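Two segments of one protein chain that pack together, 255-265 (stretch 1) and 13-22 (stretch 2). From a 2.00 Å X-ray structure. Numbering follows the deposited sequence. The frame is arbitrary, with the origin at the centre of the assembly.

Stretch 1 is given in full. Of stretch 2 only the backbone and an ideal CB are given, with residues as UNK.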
# COMPACT_ATOMS: atom_id res chain seq x y z
N LEU A 255 -10.98 -3.73 -12.12
CA LEU A 255 -10.59 -5.02 -12.69
C LEU A 255 -9.80 -5.82 -11.65
O LEU A 255 -10.01 -7.02 -11.48
CB LEU A 255 -9.75 -4.88 -13.98
CG LEU A 255 -9.32 -6.25 -14.62
CD1 LEU A 255 -10.46 -7.27 -14.78
CD2 LEU A 255 -8.59 -6.09 -15.98
N VAL A 256 -8.88 -5.15 -10.95
CA VAL A 256 -8.07 -5.86 -9.97
C VAL A 256 -8.99 -6.45 -8.89
O VAL A 256 -8.92 -7.64 -8.57
CB VAL A 256 -7.02 -4.93 -9.33
CG1 VAL A 256 -6.37 -5.60 -8.05
CG2 VAL A 256 -5.91 -4.54 -10.36
N LEU A 257 -9.84 -5.60 -8.31
CA LEU A 257 -10.72 -6.01 -7.21
C LEU A 257 -11.68 -7.12 -7.63
O LEU A 257 -11.89 -8.06 -6.88
CB LEU A 257 -11.51 -4.82 -6.64
CG LEU A 257 -10.67 -3.74 -5.93
CD1 LEU A 257 -11.48 -2.44 -5.74
CD2 LEU A 257 -10.18 -4.26 -4.57
N GLU A 258 -12.26 -7.02 -8.84
CA GLU A 258 -13.10 -8.11 -9.35
C GLU A 258 -12.33 -9.40 -9.40
O GLU A 258 -12.84 -10.44 -8.97
CB GLU A 258 -13.60 -7.86 -10.77
CG GLU A 258 -14.47 -6.66 -10.99
CD GLU A 258 -15.01 -6.68 -12.42
OE1 GLU A 258 -15.55 -5.66 -12.89
OE2 GLU A 258 -14.88 -7.77 -13.07
N THR A 259 -11.11 -9.36 -9.95
CA THR A 259 -10.26 -10.56 -9.99
C THR A 259 -10.00 -11.14 -8.59
O THR A 259 -10.12 -12.36 -8.37
CB THR A 259 -8.92 -10.30 -10.73
OG1 THR A 259 -9.21 -9.80 -12.03
CG2 THR A 259 -8.13 -11.56 -10.89
N LEU A 260 -9.63 -10.29 -7.64
CA LEU A 260 -9.34 -10.76 -6.27
C LEU A 260 -10.54 -11.46 -5.57
O LEU A 260 -10.37 -12.43 -4.81
CB LEU A 260 -8.79 -9.61 -5.42
CG LEU A 260 -7.41 -9.10 -5.90
CD1 LEU A 260 -6.97 -7.99 -4.97
CD2 LEU A 260 -6.38 -10.27 -5.90
N THR A 261 -11.75 -10.97 -5.81
CA THR A 261 -12.93 -11.58 -5.21
C THR A 261 -13.16 -12.98 -5.78
O THR A 261 -13.90 -13.75 -5.18
CB THR A 261 -14.21 -10.76 -5.38
OG1 THR A 261 -14.54 -10.65 -6.77
CG2 THR A 261 -14.07 -9.36 -4.79
N THR A 262 -12.54 -13.32 -6.92
CA THR A 262 -12.62 -14.70 -7.41
C THR A 262 -11.65 -15.64 -6.67
O THR A 262 -11.81 -16.84 -6.72
CB THR A 262 -12.40 -14.83 -8.94
OG1 THR A 262 -11.02 -14.62 -9.28
CG2 THR A 262 -13.28 -13.85 -9.73
N TYR A 263 -10.64 -15.07 -5.99
CA TYR A 263 -9.68 -15.86 -5.20
C TYR A 263 -10.00 -15.86 -3.71
O TYR A 263 -9.79 -16.85 -3.03
CB TYR A 263 -8.23 -15.38 -5.44
CG TYR A 263 -7.75 -15.61 -6.86
CD1 TYR A 263 -7.27 -16.85 -7.26
CD2 TYR A 263 -7.80 -14.58 -7.80
CE1 TYR A 263 -6.85 -17.07 -8.56
CE2 TYR A 263 -7.39 -14.79 -9.13
CZ TYR A 263 -6.91 -16.02 -9.50
OH TYR A 263 -6.47 -16.23 -10.80
N PHE A 264 -10.51 -14.76 -3.18
CA PHE A 264 -10.73 -14.66 -1.74
C PHE A 264 -12.21 -14.90 -1.42
O PHE A 264 -13.06 -14.10 -1.81
CB PHE A 264 -10.30 -13.29 -1.23
CG PHE A 264 -8.86 -12.89 -1.60
CD1 PHE A 264 -7.84 -13.83 -1.63
CD2 PHE A 264 -8.54 -11.56 -1.85
CE1 PHE A 264 -6.52 -13.46 -1.95
CE2 PHE A 264 -7.24 -11.18 -2.18
CZ PHE A 264 -6.22 -12.15 -2.23
N ASN A 265 -12.51 -15.99 -0.70
CA ASN A 265 -13.92 -16.37 -0.37
C ASN A 265 -14.86 -16.24 -1.59
O ASN A 265 -15.84 -15.51 -1.54
CB ASN A 265 -14.47 -15.53 0.80
CG ASN A 265 -15.64 -16.22 1.54
OD1 ASN A 265 -15.93 -17.40 1.30
ND2 ASN A 265 -16.29 -15.49 2.44
N UNK A 13 -0.85 -11.66 3.48
CA UNK A 13 -2.31 -11.87 3.66
C UNK A 13 -3.12 -11.09 2.58
O UNK A 13 -2.53 -10.38 1.74
CB UNK A 13 -2.74 -11.42 5.06
N UNK A 14 -4.45 -11.24 2.59
CA UNK A 14 -5.27 -10.62 1.55
C UNK A 14 -5.09 -9.11 1.49
O UNK A 14 -5.16 -8.50 0.40
CB UNK A 14 -6.75 -10.95 1.78
N UNK A 15 -4.84 -8.48 2.64
CA UNK A 15 -4.67 -7.03 2.72
C UNK A 15 -3.37 -6.59 2.07
O UNK A 15 -3.34 -5.57 1.37
CB UNK A 15 -4.71 -6.57 4.18
N UNK A 16 -2.30 -7.33 2.32
CA UNK A 16 -1.04 -7.11 1.59
C UNK A 16 -1.24 -7.19 0.09
O UNK A 16 -0.71 -6.40 -0.66
CB UNK A 16 0.01 -8.13 2.02
N UNK A 17 -2.00 -8.18 -0.36
CA UNK A 17 -2.17 -8.36 -1.79
C UNK A 17 -2.81 -7.12 -2.42
O UNK A 17 -2.25 -6.53 -3.38
CB UNK A 17 -3.02 -9.60 -2.07
N UNK A 18 -3.96 -6.69 -1.88
CA UNK A 18 -4.60 -5.52 -2.48
C UNK A 18 -3.78 -4.23 -2.30
O UNK A 18 -3.67 -3.40 -3.22
CB UNK A 18 -5.99 -5.33 -1.87
N UNK A 19 -3.18 -4.07 -1.14
CA UNK A 19 -2.35 -2.88 -0.90
C UNK A 19 -1.14 -2.82 -1.86
O UNK A 19 -0.80 -1.75 -2.42
CB UNK A 19 -1.86 -2.87 0.55
N UNK A 20 -0.48 -3.95 -2.07
CA UNK A 20 0.73 -3.95 -2.89
C UNK A 20 0.45 -3.87 -4.39
O UNK A 20 1.19 -3.24 -5.11
CB UNK A 20 1.55 -5.21 -2.60
N UNK A 21 -0.64 -4.48 -4.85
CA UNK A 21 -1.01 -4.32 -6.25
C UNK A 21 -1.36 -2.86 -6.49
O UNK A 21 -0.94 -2.29 -7.52
CB UNK A 21 -2.18 -5.23 -6.63
N UNK A 22 -2.12 -2.27 -5.55
CA UNK A 22 -2.44 -0.82 -5.60
C UNK A 22 -1.17 0.01 -5.71
O UNK A 22 -1.06 0.85 -6.60
CB UNK A 22 -3.23 -0.39 -4.36

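The segment 13-22 runs nearly antiparallel to the helix 255-263, with 158° between their N-to-C directions and axes no closer than 11.2 Å. Val256, Leu260 and Phe264 point toward it and Leu257, set sideways, brings the end of its side chain nearer; together they form an apolar surface without a charge.

Position 13 has phi/psi of -68/177, outside the helical range, and directly precedes a helical turn; its CB points away from stretch 1. Such a site suits a short side chain with an acceptor, such as Ser, Thr, Asp or Asn. It is Asn13, which caps the helix: the bond from the backbone N of position 16 to Asn13 OD1 is 3.1 Å long and nearly straight at 168°.

At position 14 CA-to-CB points toward stretch 1, and the ideal CB lies 4.0 Å from Phe264 CE2. The aromatic ring favours an apolar group here, and several aliphatic or aromatic residues would serve. The residue is Phe14. Its CB sits over one face of the Phe264 ring, 4.0 Å from the ring centroid and 13° off the normal, a CH-pi contact. With chi1 at 80° (p), the end of the side chain leads away, so the contact is made at the root of the side chain and the two rings do not stack.

Positions 15 and 16 have no atom of stretch 1 within 5.5 Å of their ideal CB, so the contact sets little constraint beyond helical geometry. They are Ala15, whose CB points away, and Asp16, whose OD1 forms a salt bridge with the side chain of position 19.

Position 17 points toward stretch 1, its ideal CB 4.1 Å from Phe264 CZ and 5.1 Å from Leu260 CD2. A compact aliphatic side chain would fit well; Val, Ile or Leu are all plausible. Val17 is found, and its CG1 serves both neighbours, 3.9 Å from Leu260 CD2 and 4.1 Å from Phe264 CZ, meeting the Phe264 ring at its edge.

Position 18 also points toward stretch 1, with Leu260 CD1 4.2 Å and Leu257 CD2 5.1 Å from the ideal CB. Room remains for a longer apolar chain, so Ile, Leu or Met would suit. Ile18, with chi1 t and chi2 p, extends CD1 among three residues: it lies 3.5 Å from Leu257 CD2 and 4.0 Å from both Val256 CG1 and Leu260 CD1. Of the stretch 2 residues, it has the largest area covered by this contact.

Positions 19 and 20 are out of reach of stretch 1, which would tolerate many residues there. Lys19 NZ lies 3.2 Å from Asp16 OD1, one turn back; His20 bonds elsewhere in the structure.

Position 21 points toward stretch 1 again, its ideal CB 4.4 Å from Val256 CG1. A branched or long aliphatic residue is expected. Ile21 packs against Val256 through both CG2, 3.8 Å from Val256 CG1, and CD1, 4.2 Å from that same atom; Ile21 CD1 also lies 4.3 Å from Leu260 CD1.

Position 22 points sideways, without contact, and admits many residues. Thr22 OG1 donates to Ile18 O at 2.8 Å, turning its hydroxyl back onto its own helix.

Stretch 2 13-22: NFADVIKHIT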
# COMPACT_ATOMS: atom_id res chain seq x y z
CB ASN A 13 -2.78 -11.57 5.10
CG ASN A 13 -2.77 -10.07 5.45
OD1 ASN A 13 -2.27 -9.25 4.70
ND2 ASN A 13 -3.35 -9.71 6.60
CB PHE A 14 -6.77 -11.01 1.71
CG PHE A 14 -7.49 -10.21 2.76
CD1 PHE A 14 -8.24 -9.12 2.40
CD2 PHE A 14 -7.36 -10.52 4.10
CE1 PHE A 14 -8.91 -8.35 3.35
CE2 PHE A 14 -8.04 -9.76 5.08
CZ PHE A 14 -8.80 -8.67 4.69
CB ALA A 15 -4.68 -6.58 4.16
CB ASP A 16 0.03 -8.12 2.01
CG ASP A 16 0.88 -7.62 3.19
OD1 ASP A 16 0.64 -6.49 3.68
OD2 ASP A 16 1.80 -8.37 3.61
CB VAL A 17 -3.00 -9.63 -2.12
CG1 VAL A 17 -3.31 -9.68 -3.65
CG2 VAL A 17 -2.23 -10.87 -1.71
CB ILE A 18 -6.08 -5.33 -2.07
CG1 ILE A 18 -6.67 -4.07 -2.77
CG2 ILE A 18 -6.23 -5.16 -0.57
CD1 ILE A 18 -6.65 -4.10 -4.35
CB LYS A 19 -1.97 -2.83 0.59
CG LYS A 19 -0.57 -2.48 0.93
CD LYS A 19 -0.25 -2.58 2.45
CE LYS A 19 -1.07 -3.63 3.20
NZ LYS A 19 -0.62 -3.76 4.62
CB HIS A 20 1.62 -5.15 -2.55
CG HIS A 20 2.25 -5.05 -1.19
ND1 HIS A 20 2.57 -6.16 -0.43
CD2 HIS A 20 2.64 -3.97 -0.45
CE1 HIS A 20 3.14 -5.78 0.70
NE2 HIS A 20 3.18 -4.46 0.72
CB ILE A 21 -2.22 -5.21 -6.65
CG1 ILE A 21 -1.83 -6.68 -6.46
CG2 ILE A 21 -2.66 -4.91 -8.10
CD1 ILE A 21 -3.02 -7.67 -6.60
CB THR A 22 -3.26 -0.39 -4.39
OG1 THR A 22 -4.53 -1.08 -4.43
CG2 THR A 22 -3.54 1.11 -4.42
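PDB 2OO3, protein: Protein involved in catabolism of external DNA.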